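Side-chain contacts in TENA/THI-4 protein, Domain of Unknown Function with a Heme Oxygenase-like Fold (Shewanella denitrificans OS217, PDB 3DDE), which is of unknown function but adopts a heme oxygenase-like fold and may have oxidoreductase activity: residues A39-Y44 with L158-Q163; M90-I95 with D104-K109; E30-K35 with L151-S156. All coordinates share one frame; numbering follows the deposited sequence.

All three contacts lie on the same side of the centre of an all-helical chain. Contact 3 and contact 1 interlock along the sequence: helix 26-32 meets helix 144-157, then the next helix, 38-52, meets the loop that follows 144-157, their centres about 10 Å apart. Contact 2 falls within the intervening chain, where the neighbouring helices 88-97 and 102-106 pair locally; its centre is about 13 Å from that of contact 1 and about 21 Å from that of contact 3. Y41 touches I154 of contact 3 and lies near D94 of contact 2, placing contact 1 between the other two; contacts 1 and 3 join helices 26-32 and 38-52 to the region of helix 144-157.

Contact 1 of 3, residues A39-Y44 with L158-Q163; sequences ALYAIY and LDLTPQ
Y41, in the middle of the helical segment A39-Y44, is the residue whose CA comes nearest to the connection L158-Q163, which follows helix 144-157; it lies 9.1 Å from the CA of L158, so the gap is bridged by side chains alone. Y41 carries its side of the contact. Its CG is anti to the backbone N (chi1 -179°), which sends the phenol out from the helix and along the loop. The root of the side chain meets L158: CD1 of that leucine stands 3.8 Å from Y41 CB. Further out, L160 CD1 approaches the ring obliquely, near its rim, at 4.2 Å from Y41 CE2. The two leucine methyls thus meet the tyrosine at different depths, one at its base and one near the rim of its ring. At the far end, the phenol OH is hydrogen-bonded to the carbonyl oxygen of S164, just beyond the loop segment, so the buried ring is tied by its polar tip to the same connection that supplies the leucines. I98 also touches both Y41 and L160 and adds apolar surface to the cluster.

L158 and L160, either side of D159, both point to the helix. L158 is the first residue to leave helical geometry, and D159 has positive phi (38°), its own side chain staying out of the contact. Farther on, T161 OG1 accepts a bond from Q163 N at 3.2 Å, an ST turn leading into a short 3-10 segment ahead of helix 166-189. D159 is the C-prime residue of a Schellman motif that ends helix 144-157, with L160 N bonded to Q155 O and D159 N to S156 O; here the apolar L160 that follows it packs against helix 38-52 of the heme oxygenase-like fold.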
ATOM      1  N   ALA A  39     -18.114  -6.930 -33.305  1.00 50.87           N
ATOM      2  CA  ALA A  39     -16.982  -6.072 -32.954  1.00 50.51           C
ATOM      3  C   ALA A  39     -17.324  -5.083 -31.840  1.00 50.84           C
ATOM      4  O   ALA A  39     -16.539  -4.885 -30.910  1.00 50.22           O
ATOM      5  CB  ALA A  39     -16.482  -5.325 -34.181  1.00 49.74           C
ATOM      6  N   LEU A  40     -18.491  -4.450 -31.944  1.00 51.02           N
ATOM      7  CA  LEU A  40     -18.934  -3.498 -30.921  1.00 50.51           C
ATOM      8  C   LEU A  40     -19.097  -4.191 -29.564  1.00 50.76           C
ATOM      9  O   LEU A  40     -18.646  -3.681 -28.541  1.00 50.22           O
ATOM     10  CB  LEU A  40     -20.249  -2.829 -31.319  1.00 50.33           C
ATOM     11  CG  LEU A  40     -20.823  -1.800 -30.339  1.00 50.33           C
ATOM     12  CD1 LEU A  40     -19.840  -0.654 -30.162  1.00 50.38           C
ATOM     13  CD2 LEU A  40     -22.181  -1.281 -30.796  1.00 49.96           C
ATOM     14  N   TYR A  41     -19.734  -5.359 -29.568  1.00 50.82           N
ATOM     15  CA  TYR A  41     -19.969  -6.109 -28.343  1.00 50.72           C
ATOM     16  C   TYR A  41     -18.635  -6.545 -27.716  1.00 50.79           C
ATOM     17  O   TYR A  41     -18.457  -6.445 -26.506  1.00 50.51           O
ATOM     18  CB  TYR A  41     -20.910  -7.278 -28.634  1.00 50.42           C
ATOM     19  CG  TYR A  41     -21.251  -8.125 -27.435  1.00 50.57           C
ATOM     20  CD1 TYR A  41     -21.894  -7.570 -26.325  1.00 50.32           C
ATOM     21  CD2 TYR A  41     -20.968  -9.488 -27.418  1.00 50.20           C
ATOM     22  CE1 TYR A  41     -22.210  -8.347 -25.214  1.00 50.47           C
ATOM     23  CE2 TYR A  41     -21.283 -10.270 -26.319  1.00 50.42           C
ATOM     24  CZ  TYR A  41     -21.910  -9.699 -25.223  1.00 50.34           C
ATOM     25  OH  TYR A  41     -22.225 -10.469 -24.125  1.00 50.58           O
ATOM     26  N   ALA A  42     -17.693  -6.981 -28.551  1.00 50.83           N
ATOM     27  CA  ALA A  42     -16.363  -7.390 -28.087  1.00 50.56           C
ATOM     28  C   ALA A  42     -15.585  -6.225 -27.461  1.00 50.49           C
ATOM     29  O   ALA A  42     -15.036  -6.363 -26.370  1.00 50.42           O
ATOM     30  CB  ALA A  42     -15.573  -7.976 -29.236  1.00 50.61           C
ATOM     31  N   ILE A  43     -15.521  -5.097 -28.165  1.00 50.37           N
ATOM     32  CA  ILE A  43     -14.819  -3.899 -27.674  1.00 50.81           C
ATOM     33  C   ILE A  43     -15.313  -3.544 -26.274  1.00 51.20           C
ATOM     34  O   ILE A  43     -14.515  -3.382 -25.344  1.00 51.15           O
ATOM     35  CB  ILE A  43     -15.030  -2.691 -28.608  1.00 50.83           C
ATOM     36  CG1 ILE A  43     -14.252  -2.894 -29.919  1.00 50.85           C
ATOM     37  CG2 ILE A  43     -14.593  -1.388 -27.919  1.00 50.79           C
ATOM     38  CD1 ILE A  43     -14.592  -1.896 -31.023  1.00 50.63           C
ATOM     39  N   TYR A  44     -16.631  -3.476 -26.136  1.00 51.24           N
ATOM     40  CA  TYR A  44     -17.257  -3.232 -24.858  1.00 52.49           C
ATOM     41  C   TYR A  44     -17.028  -4.324 -23.787  1.00 52.18           C
ATOM     42  O   TYR A  44     -16.805  -3.993 -22.626  1.00 51.75           O
ATOM     43  CB  TYR A  44     -18.750  -2.993 -25.028  1.00 54.90           C
ATOM     44  CG  TYR A  44     -19.483  -3.039 -23.710  1.00 55.86           C
ATOM     45  CD1 TYR A  44     -19.542  -1.926 -22.863  1.00 56.30           C
ATOM     46  CD2 TYR A  44     -20.089  -4.220 -23.297  1.00 56.50           C
ATOM     47  CE1 TYR A  44     -20.205  -2.005 -21.644  1.00 56.41           C
ATOM     48  CE2 TYR A  44     -20.739  -4.312 -22.102  1.00 56.35           C
ATOM     49  CZ  TYR A  44     -20.810  -3.219 -21.289  1.00 56.34           C
ATOM     50  OH  TYR A  44     -21.492  -3.399 -20.116  1.00 56.84           O
ATOM     51  N   LEU A 158     -27.542  -9.640 -32.588  1.00 51.85           N
ATOM     52  CA  LEU A 158     -26.493 -10.649 -32.768  1.00 51.65           C
ATOM     53  C   LEU A 158     -26.993 -12.080 -32.547  1.00 51.75           C
ATOM     54  O   LEU A 158     -26.194 -13.018 -32.527  1.00 51.76           O
ATOM     55  CB  LEU A 158     -25.319 -10.353 -31.826  1.00 51.52           C
ATOM     56  CG  LEU A 158     -24.581  -9.041 -32.087  1.00 51.21           C
ATOM     57  CD1 LEU A 158     -23.562  -8.743 -30.977  1.00 51.18           C
ATOM     58  CD2 LEU A 158     -23.913  -9.076 -33.461  1.00 50.97           C
ATOM     59  N   ASP A 159     -28.312 -12.238 -32.408  1.00 51.61           N
ATOM     60  CA  ASP A 159     -28.966 -13.529 -32.162  1.00 51.61           C
ATOM     61  C   ASP A 159     -28.138 -14.403 -31.206  1.00 51.57           C
ATOM     62  O   ASP A 159     -27.714 -15.506 -31.545  1.00 51.66           O
ATOM     63  CB  ASP A 159     -29.278 -14.237 -33.492  1.00 51.75           C
ATOM     64  CG  ASP A 159     -30.368 -15.268 -33.352  1.00 51.76           C
ATOM     65  OD1 ASP A 159     -30.614 -15.739 -32.224  1.00 51.65           O
ATOM     66  OD2 ASP A 159     -30.993 -15.611 -34.376  1.00 52.84           O
ATOM     67  N   LEU A 160     -27.927 -13.877 -30.002  1.00 51.77           N
ATOM     68  CA  LEU A 160     -27.125 -14.534 -28.968  1.00 51.86           C
ATOM     69  C   LEU A 160     -27.956 -15.442 -28.071  1.00 52.08           C
ATOM     70  O   LEU A 160     -29.142 -15.204 -27.851  1.00 52.38           O
ATOM     71  CB  LEU A 160     -26.417 -13.479 -28.096  1.00 51.34           C
ATOM     72  CG  LEU A 160     -25.341 -12.641 -28.807  1.00 51.20           C
ATOM     73  CD1 LEU A 160     -24.987 -11.353 -28.038  1.00 50.75           C
ATOM     74  CD2 LEU A 160     -24.086 -13.482 -29.084  1.00 50.85           C
ATOM     75  N   THR A 161     -27.308 -16.483 -27.560  1.00 52.06           N
ATOM     76  CA  THR A 161     -27.925 -17.439 -26.649  1.00 51.86           C
ATOM     77  C   THR A 161     -27.375 -17.089 -25.282  1.00 51.35           C
ATOM     78  O   THR A 161     -26.435 -16.314 -25.204  1.00 50.98           O
ATOM     79  CB  THR A 161     -27.498 -18.889 -26.994  1.00 51.55           C
ATOM     80  OG1 THR A 161     -26.110 -19.073 -26.682  1.00 51.23           O
ATOM     81  CG2 THR A 161     -27.736 -19.183 -28.467  1.00 51.69           C
ATOM     82  N   PRO A 162     -27.944 -17.651 -24.195  1.00 51.57           N
ATOM     83  CA  PRO A 162     -27.385 -17.385 -22.859  1.00 51.80           C
ATOM     84  C   PRO A 162     -25.884 -17.701 -22.720  1.00 52.02           C
ATOM     85  O   PRO A 162     -25.233 -17.201 -21.797  1.00 51.43           O
ATOM     86  CB  PRO A 162     -28.201 -18.307 -21.936  1.00 51.74           C
ATOM     87  CG  PRO A 162     -28.990 -19.195 -22.816  1.00 51.48           C
ATOM     88  CD  PRO A 162     -29.141 -18.504 -24.121  1.00 51.55           C
ATOM     89  N   GLN A 163     -25.361 -18.531 -23.628  1.00 52.26           N
ATOM     90  CA  GLN A 163     -23.944 -18.913 -23.646  1.00 52.24           C
ATOM     91  C   GLN A 163     -23.019 -17.727 -23.943  1.00 52.08           C
ATOM     92  O   GLN A 163     -21.935 -17.635 -23.384  1.00 53.54           O
ATOM     93  CB  GLN A 163     -23.695 -19.986 -24.721  1.00 52.08           C
ATOM     94  CG  GLN A 163     -24.484 -21.289 -24.582  1.00 52.44           C
ATOM     95  CD  GLN A 163     -23.984 -22.207 -23.484  1.00 52.24           C
ATOM     96  OE1 GLN A 163     -22.991 -21.933 -22.815  1.00 52.23           O
ATOM     97  NE2 GLN A 163     -24.672 -23.325 -23.308  1.00 52.47           N
TER

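Contact 2 of 3, residues M90-I95 with D104-K109; sequences MALSDI and DVLSSK
L92 and V105 meet side by side, their side chains running past each other in opposite directions, and form the dense part of this contact. One methyl of the leucine, CD1, does most of the touching: it lies 3.4 Å from V105 CB and equally close to V105 CG1, tighter than ordinary van der Waals packing. The leucine's extended first torsion (chi1 -168°, CG anti to the backbone N) carries its branch out to the valine. One turn along the helix, I95 reaches the same valine from another direction, the two side chains approaching tip to tip, with I95 CD1 3.8 Å from V105 CG2. This spacing is more relaxed than that at L92. V105 is thus shared by two residues three apart on one helical face: L92 meets its CB and both its methyls, while I95 meets CG2.

The setting is an antiparallel helical hairpin: helix 88-97 runs into a short connection, and the brief helix 102-106 folds back to lay its apolar side on the preceding helix within the heme oxygenase-like fold. On the inner side, I95 also packs on M45 and T46 of helix 38-52, and F100 of the connection touches it too.

Toward solvent the contact thins to one methyl of L106 against the tip of L92. L106 is exposed, and its side chain crosses that of L92 at about a right angle, bringing CD2 within 3.3 Å of L92 CD2, a close approach but a narrow one. Y49 of helix 38-52 touches L106 as well. Just beyond, the chain leaves the helix with V105 O accepting two bonds from S108, from its N at 3.2 Å and from its OG at 2.9 Å. The S108 hydroxyl also bonds to H50 NE2, linking the end of the short helix to helix 38-52.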
HETATM    1  N   MSE A  90     -16.039 -14.711 -16.957  1.00 52.64           N
HETATM    2  CA  MSE A  90     -17.341 -14.801 -17.632  0.50 53.59           C
HETATM    3  C   MSE A  90     -17.413 -13.843 -18.820  1.00 52.68           C
HETATM    4  O   MSE A  90     -18.031 -14.152 -19.829  1.00 53.29           O
HETATM    5  CB  MSE A  90     -18.495 -14.508 -16.665  0.50 54.15           C
HETATM    6  CG  MSE A  90     -18.538 -15.412 -15.436  0.50 54.61           C
HETATM    7 SE   MSE A  90     -20.166 -15.157 -14.390  0.38 55.11          SE
HETATM    8  CE  MSE A  90     -21.423 -16.183 -15.511  0.50 55.06           C
ATOM      9  N   ALA A  91     -16.790 -12.671 -18.697  1.00 52.48           N
ATOM     10  CA  ALA A  91     -16.774 -11.694 -19.795  1.00 51.87           C
ATOM     11  C   ALA A  91     -15.854 -12.212 -20.908  1.00 51.69           C
ATOM     12  O   ALA A  91     -16.162 -12.085 -22.092  1.00 51.13           O
ATOM     13  CB  ALA A  91     -16.297 -10.359 -19.303  1.00 51.23           C
ATOM     14  N   LEU A  92     -14.733 -12.809 -20.507  1.00 51.98           N
ATOM     15  CA  LEU A  92     -13.756 -13.350 -21.443  1.00 51.95           C
ATOM     16  C   LEU A  92     -14.347 -14.567 -22.169  1.00 51.03           C
ATOM     17  O   LEU A  92     -14.032 -14.804 -23.322  1.00 50.83           O
ATOM     18  CB  LEU A  92     -12.458 -13.695 -20.709  1.00 52.64           C
ATOM     19  CG  LEU A  92     -11.228 -14.013 -21.567  1.00 53.15           C
ATOM     20  CD1 LEU A  92     -10.830 -12.796 -22.392  1.00 53.24           C
ATOM     21  CD2 LEU A  92     -10.064 -14.461 -20.668  1.00 53.25           C
ATOM     22  N   SER A  93     -15.206 -15.312 -21.475  1.00 50.29           N
ATOM     23  CA  SER A  93     -15.917 -16.459 -22.033  1.00 49.71           C
ATOM     24  C   SER A  93     -16.943 -16.015 -23.077  1.00 49.78           C
ATOM     25  O   SER A  93     -17.115 -16.667 -24.095  1.00 49.60           O
ATOM     26  CB  SER A  93     -16.602 -17.250 -20.914  1.00 49.39           C
ATOM     27  OG  SER A  93     -17.331 -18.362 -21.425  1.00 48.63           O
ATOM     28  N   ASP A  94     -17.629 -14.906 -22.812  1.00 50.02           N
ATOM     29  CA  ASP A  94     -18.597 -14.349 -23.753  1.00 49.74           C
ATOM     30  C   ASP A  94     -17.911 -13.892 -25.048  1.00 49.79           C
ATOM     31  O   ASP A  94     -18.468 -14.053 -26.141  1.00 49.86           O
ATOM     32  CB  ASP A  94     -19.325 -13.161 -23.125  1.00 50.04           C
ATOM     33  CG  ASP A  94     -20.222 -13.554 -21.964  1.00 49.81           C
ATOM     34  OD1 ASP A  94     -20.608 -14.742 -21.872  1.00 48.75           O
ATOM     35  OD2 ASP A  94     -20.552 -12.648 -21.154  1.00 50.03           O
ATOM     36  N   ILE A  95     -16.718 -13.316 -24.919  1.00 49.75           N
ATOM     37  CA  ILE A  95     -15.946 -12.841 -26.073  1.00 49.65           C
ATOM     38  C   ILE A  95     -15.515 -14.018 -26.935  1.00 49.79           C
ATOM     39  O   ILE A  95     -15.529 -13.930 -28.164  1.00 48.94           O
ATOM     40  CB  ILE A  95     -14.720 -11.974 -25.639  1.00 49.59           C
ATOM     41  CG1 ILE A  95     -15.198 -10.639 -25.033  1.00 49.26           C
ATOM     42  CG2 ILE A  95     -13.789 -11.697 -26.827  1.00 49.38           C
ATOM     43  CD1 ILE A  95     -14.112  -9.841 -24.302  1.00 49.41           C
ATOM     44  N   ASP A 104      -6.179 -12.131 -27.442  1.00 52.06           N
ATOM     45  CA  ASP A 104      -6.157 -10.723 -27.855  1.00 51.91           C
ATOM     46  C   ASP A 104      -6.647  -9.831 -26.711  1.00 51.80           C
ATOM     47  O   ASP A 104      -6.251  -8.668 -26.623  1.00 50.98           O
ATOM     48  CB  ASP A 104      -7.042 -10.445 -29.093  1.00 52.19           C
ATOM     49  CG  ASP A 104      -6.547 -11.139 -30.377  1.00 52.59           C
ATOM     50  OD1 ASP A 104      -5.411 -11.665 -30.403  1.00 52.89           O
ATOM     51  OD2 ASP A 104      -7.310 -11.149 -31.374  1.00 52.09           O
ATOM     52  N   VAL A 105      -7.528 -10.377 -25.867  1.00 51.85           N
ATOM     53  CA  VAL A 105      -8.081  -9.657 -24.723  1.00 51.65           C
ATOM     54  C   VAL A 105      -7.078  -9.607 -23.581  1.00 51.81           C
ATOM     55  O   VAL A 105      -6.847  -8.553 -22.998  1.00 52.52           O
ATOM     56  CB  VAL A 105      -9.393 -10.304 -24.206  1.00 51.49           C
ATOM     57  CG1 VAL A 105      -9.912  -9.563 -22.955  1.00 51.23           C
ATOM     58  CG2 VAL A 105     -10.461 -10.305 -25.302  1.00 51.30           C
ATOM     59  N   LEU A 106      -6.466 -10.747 -23.281  1.00 52.42           N
ATOM     60  CA  LEU A 106      -5.501 -10.855 -22.183  1.00 52.54           C
ATOM     61  C   LEU A 106      -4.266  -9.978 -22.406  1.00 52.82           C
ATOM     62  O   LEU A 106      -3.711  -9.438 -21.455  1.00 53.50           O
ATOM     63  CB  LEU A 106      -5.062 -12.303 -22.003  1.00 52.62           C
ATOM     64  CG  LEU A 106      -6.176 -13.354 -21.904  1.00 52.74           C
ATOM     65  CD1 LEU A 106      -5.603 -14.816 -21.954  1.00 52.07           C
ATOM     66  CD2 LEU A 106      -7.048 -13.102 -20.684  1.00 52.32           C
ATOM     67  N   SER A 107      -3.850  -9.816 -23.661  1.00 52.90           N
ATOM     68  CA  SER A 107      -2.671  -9.001 -23.985  1.00 52.74           C
ATOM     69  C   SER A 107      -2.988  -7.518 -24.248  1.00 52.85           C
ATOM     70  O   SER A 107      -2.081  -6.732 -24.543  1.00 53.23           O
ATOM     71  CB  SER A 107      -1.974  -9.578 -25.220  1.00 52.60           C
ATOM     72  OG  SER A 107      -2.814  -9.465 -26.353  1.00 52.46           O
ATOM     73  N   SER A 108      -4.262  -7.136 -24.155  1.00 52.43           N
ATOM     74  CA  SER A 108      -4.655  -5.754 -24.413  1.00 52.67           C
ATOM     75  C   SER A 108      -4.530  -4.888 -23.161  1.00 52.56           C
ATOM     76  O   SER A 108      -4.640  -5.370 -22.031  1.00 52.13           O
ATOM     77  CB  SER A 108      -6.114  -5.668 -24.888  1.00 53.02           C
ATOM     78  OG  SER A 108      -7.015  -5.813 -23.789  1.00 53.62           O
ATOM     79  N   LYS A 109      -4.302  -3.599 -23.379  1.00 52.81           N
ATOM     80  CA  LYS A 109      -4.241  -2.635 -22.284  1.00 52.97           C
ATOM     81  C   LYS A 109      -5.622  -1.988 -22.249  1.00 52.02           C
ATOM     82  O   LYS A 109      -6.254  -1.827 -23.305  1.00 50.88           O
ATOM     83  CB  LYS A 109      -3.142  -1.588 -22.524  1.00 53.77           C
ATOM     84  CG  LYS A 109      -1.738  -2.201 -22.797  1.00 53.63           C
TER

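Contact 3 of 3, residues E30-K35 with L151-S156; sequences EVLDGK and LKAIQS
V31 lies across I154, the two side chains passing at a slant, and CG1 of the valine comes within 3.8 Å of I154 CD1. The second valine methyl, CG2, is little farther from the same atom at 4.0 Å, so the end of the isoleucine touches both branches. I154 adopts an unusual first torsion, chi1 -148°, away from a staggered position; its long branch still brings CD1 to V31. Beside this pair, A153 points its single methyl at the opposite segment. A153 CB stands 3.7 Å from V31 O, and the exposed L32 brings its CD2 to 4.1 Å of A153 CB. The small alanine lets the backbones come near: CA atoms of L32 and A153 are 5.7 Å apart.

Outside this apolar shell, hydrogen bonds run within each segment. G34 has positive phi (97°) and belongs to a Schellman motif: K35 N bonds to E30 O and G34 N to V31 O, so V31 O, which meets A153 CB, also accepts a bond of that motif. On the other segment, the OG of S156 donates to K152 O at 2.8 Å, while S156 N reaches that oxygen from the opposite face of the carbonyl plane.

V150, one turn before A153 and I154, touches both V31 and L32 and extends the contact along helix 144-157. I154 also packs on Y41 of helix 38-52, while E30 touches L40 there, so the end of helix 26-32 sits against both helix 144-157 and the helix that follows it in the chain.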
ATOM      1  N   GLU A  30     -27.059   3.257 -30.769  1.00 52.97           N
ATOM      2  CA  GLU A  30     -26.637   2.335 -31.826  1.00 52.52           C
ATOM      3  C   GLU A  30     -27.194   0.934 -31.542  1.00 52.26           C
ATOM      4  O   GLU A  30     -27.705   0.259 -32.444  1.00 52.32           O
ATOM      5  CB  GLU A  30     -25.104   2.305 -31.900  1.00 52.99           C
ATOM      6  CG  GLU A  30     -24.482   1.329 -32.894  1.00 53.30           C
ATOM      7  CD  GLU A  30     -24.585   1.763 -34.344  1.00 53.74           C
ATOM      8  OE1 GLU A  30     -25.225   2.794 -34.642  1.00 54.37           O
ATOM      9  OE2 GLU A  30     -24.006   1.055 -35.195  1.00 53.81           O
ATOM     10  N   VAL A  31     -27.103   0.513 -30.280  1.00 52.02           N
ATOM     11  CA  VAL A  31     -27.597  -0.800 -29.858  1.00 51.61           C
ATOM     12  C   VAL A  31     -29.125  -0.901 -29.961  1.00 51.35           C
ATOM     13  O   VAL A  31     -29.650  -1.825 -30.598  1.00 52.09           O
ATOM     14  CB  VAL A  31     -27.138  -1.142 -28.406  1.00 51.56           C
ATOM     15  CG1 VAL A  31     -27.733  -2.465 -27.947  1.00 51.49           C
ATOM     16  CG2 VAL A  31     -25.611  -1.183 -28.309  1.00 51.27           C
ATOM     17  N   LEU A  32     -29.832   0.048 -29.354  1.00 51.26           N
ATOM     18  CA  LEU A  32     -31.305   0.024 -29.349  1.00 51.10           C
ATOM     19  C   LEU A  32     -31.965   0.134 -30.735  1.00 50.97           C
ATOM     20  O   LEU A  32     -33.044  -0.432 -30.954  1.00 50.87           O
ATOM     21  CB  LEU A  32     -31.864   1.098 -28.403  1.00 50.78           C
ATOM     22  CG  LEU A  32     -31.492   1.002 -26.918  1.00 50.23           C
ATOM     23  CD1 LEU A  32     -32.204   2.089 -26.136  1.00 50.09           C
ATOM     24  CD2 LEU A  32     -31.822  -0.354 -26.327  1.00 49.90           C
ATOM     25  N   ASP A  33     -31.267   0.758 -31.681  0.50 50.83           N
ATOM     26  CA  ASP A  33     -31.748   0.843 -33.060  0.50 51.05           C
ATOM     27  C   ASP A  33     -31.686  -0.541 -33.716  0.50 50.17           C
ATOM     28  O   ASP A  33     -32.361  -0.792 -34.715  0.50 50.21           O
ATOM     29  CB  ASP A  33     -30.919   1.842 -33.880  0.50 51.61           C
ATOM     30  CG  ASP A  33     -31.008   3.264 -33.348  0.50 51.98           C
ATOM     31  OD1 ASP A  33     -31.632   3.477 -32.288  0.50 52.35           O
ATOM     32  OD2 ASP A  33     -30.436   4.172 -33.991  0.50 52.45           O
ATOM     33  N   GLY A  34     -30.863  -1.426 -33.157  0.50 49.10           N
ATOM     34  CA  GLY A  34     -30.714  -2.783 -33.667  0.50 48.59           C
ATOM     35  C   GLY A  34     -29.510  -2.904 -34.577  0.50 48.26           C
ATOM     36  O   GLY A  34     -29.418  -3.829 -35.385  0.50 47.85           O
ATOM     37  N   LYS A  35     -28.572  -1.974 -34.436  0.50 48.14           N
ATOM     38  CA  LYS A  35     -27.385  -1.957 -35.280  0.50 48.43           C
ATOM     39  C   LYS A  35     -26.085  -2.375 -34.580  0.50 49.15           C
ATOM     40  O   LYS A  35     -25.002  -1.995 -35.031  0.50 49.35           O
ATOM     41  CB  LYS A  35     -27.203  -0.560 -35.882  0.50 48.28           C
ATOM     42  N   LEU A 151     -29.634  -4.782 -23.220  1.00 51.73           N
ATOM     43  CA  LEU A 151     -29.181  -6.176 -23.242  1.00 51.66           C
ATOM     44  C   LEU A 151     -30.093  -7.023 -24.137  1.00 51.43           C
ATOM     45  O   LEU A 151     -29.604  -7.858 -24.894  1.00 51.20           O
ATOM     46  CB  LEU A 151     -29.082  -6.757 -21.815  1.00 51.93           C
ATOM     47  CG  LEU A 151     -28.184  -6.036 -20.786  1.00 52.79           C
ATOM     48  CD1 LEU A 151     -28.234  -6.726 -19.421  1.00 53.14           C
ATOM     49  CD2 LEU A 151     -26.722  -5.891 -21.233  1.00 52.67           C
ATOM     50  N   LYS A 152     -31.406  -6.790 -24.069  1.00 51.42           N
ATOM     51  CA  LYS A 152     -32.370  -7.505 -24.919  1.00 51.04           C
ATOM     52  C   LYS A 152     -32.202  -7.168 -26.409  1.00 50.84           C
ATOM     53  O   LYS A 152     -32.404  -8.037 -27.264  1.00 51.22           O
ATOM     54  CB  LYS A 152     -33.797  -7.248 -24.440  1.00 50.88           C
ATOM     55  CG  LYS A 152     -34.104  -7.868 -23.081  1.00 50.97           C
ATOM     56  N   ALA A 153     -31.829  -5.926 -26.720  1.00 50.58           N
ATOM     57  CA  ALA A 153     -31.591  -5.519 -28.106  1.00 50.74           C
ATOM     58  C   ALA A 153     -30.303  -6.138 -28.667  1.00 51.18           C
ATOM     59  O   ALA A 153     -30.241  -6.472 -29.853  1.00 51.19           O
ATOM     60  CB  ALA A 153     -31.556  -4.010 -28.232  1.00 50.26           C
ATOM     61  N   ILE A 154     -29.279  -6.294 -27.824  1.00 51.83           N
ATOM     62  CA  ILE A 154     -28.010  -6.891 -28.272  1.00 52.29           C
ATOM     63  C   ILE A 154     -28.251  -8.372 -28.579  1.00 52.43           C
ATOM     64  O   ILE A 154     -27.790  -8.907 -29.596  1.00 51.90           O
ATOM     65  CB  ILE A 154     -26.871  -6.749 -27.223  1.00 53.33           C
ATOM     66  CG1 ILE A 154     -25.509  -6.628 -27.915  1.00 53.82           C
ATOM     67  CG2 ILE A 154     -26.884  -7.871 -26.187  1.00 53.43           C
ATOM     68  CD1 ILE A 154     -25.216  -5.207 -28.415  1.00 54.31           C
ATOM     69  N   GLN A 155     -29.016  -9.009 -27.699  1.00 52.43           N
ATOM     70  CA  GLN A 155     -29.371 -10.408 -27.822  1.00 52.91           C
ATOM     71  C   GLN A 155     -30.141 -10.683 -29.118  1.00 52.89           C
ATOM     72  O   GLN A 155     -29.965 -11.733 -29.726  1.00 53.27           O
ATOM     73  CB  GLN A 155     -30.187 -10.803 -26.583  1.00 53.21           C
ATOM     74  CG  GLN A 155     -30.602 -12.259 -26.479  1.00 52.99           C
ATOM     75  CD  GLN A 155     -31.222 -12.580 -25.124  1.00 53.00           C
ATOM     76  OE1 GLN A 155     -31.222 -11.650 -24.158  1.00 52.85           O
ATOM     77  NE2 GLN A 155     -31.727 -13.915 -25.018  1.00 53.05           N
ATOM     78  N   SER A 156     -30.964  -9.731 -29.550  1.00 53.03           N
ATOM     79  CA  SER A 156     -31.756  -9.888 -30.764  1.00 53.08           C
ATOM     80  C   SER A 156     -30.925  -9.666 -32.031  1.00 52.52           C
ATOM     81  O   SER A 156     -30.939 -10.501 -32.936  1.00 52.18           O
ATOM     82  CB  SER A 156     -32.936  -8.920 -30.728  1.00 53.67           C
ATOM     83  OG  SER A 156     -33.648  -9.056 -29.505  1.00 54.09           O
TER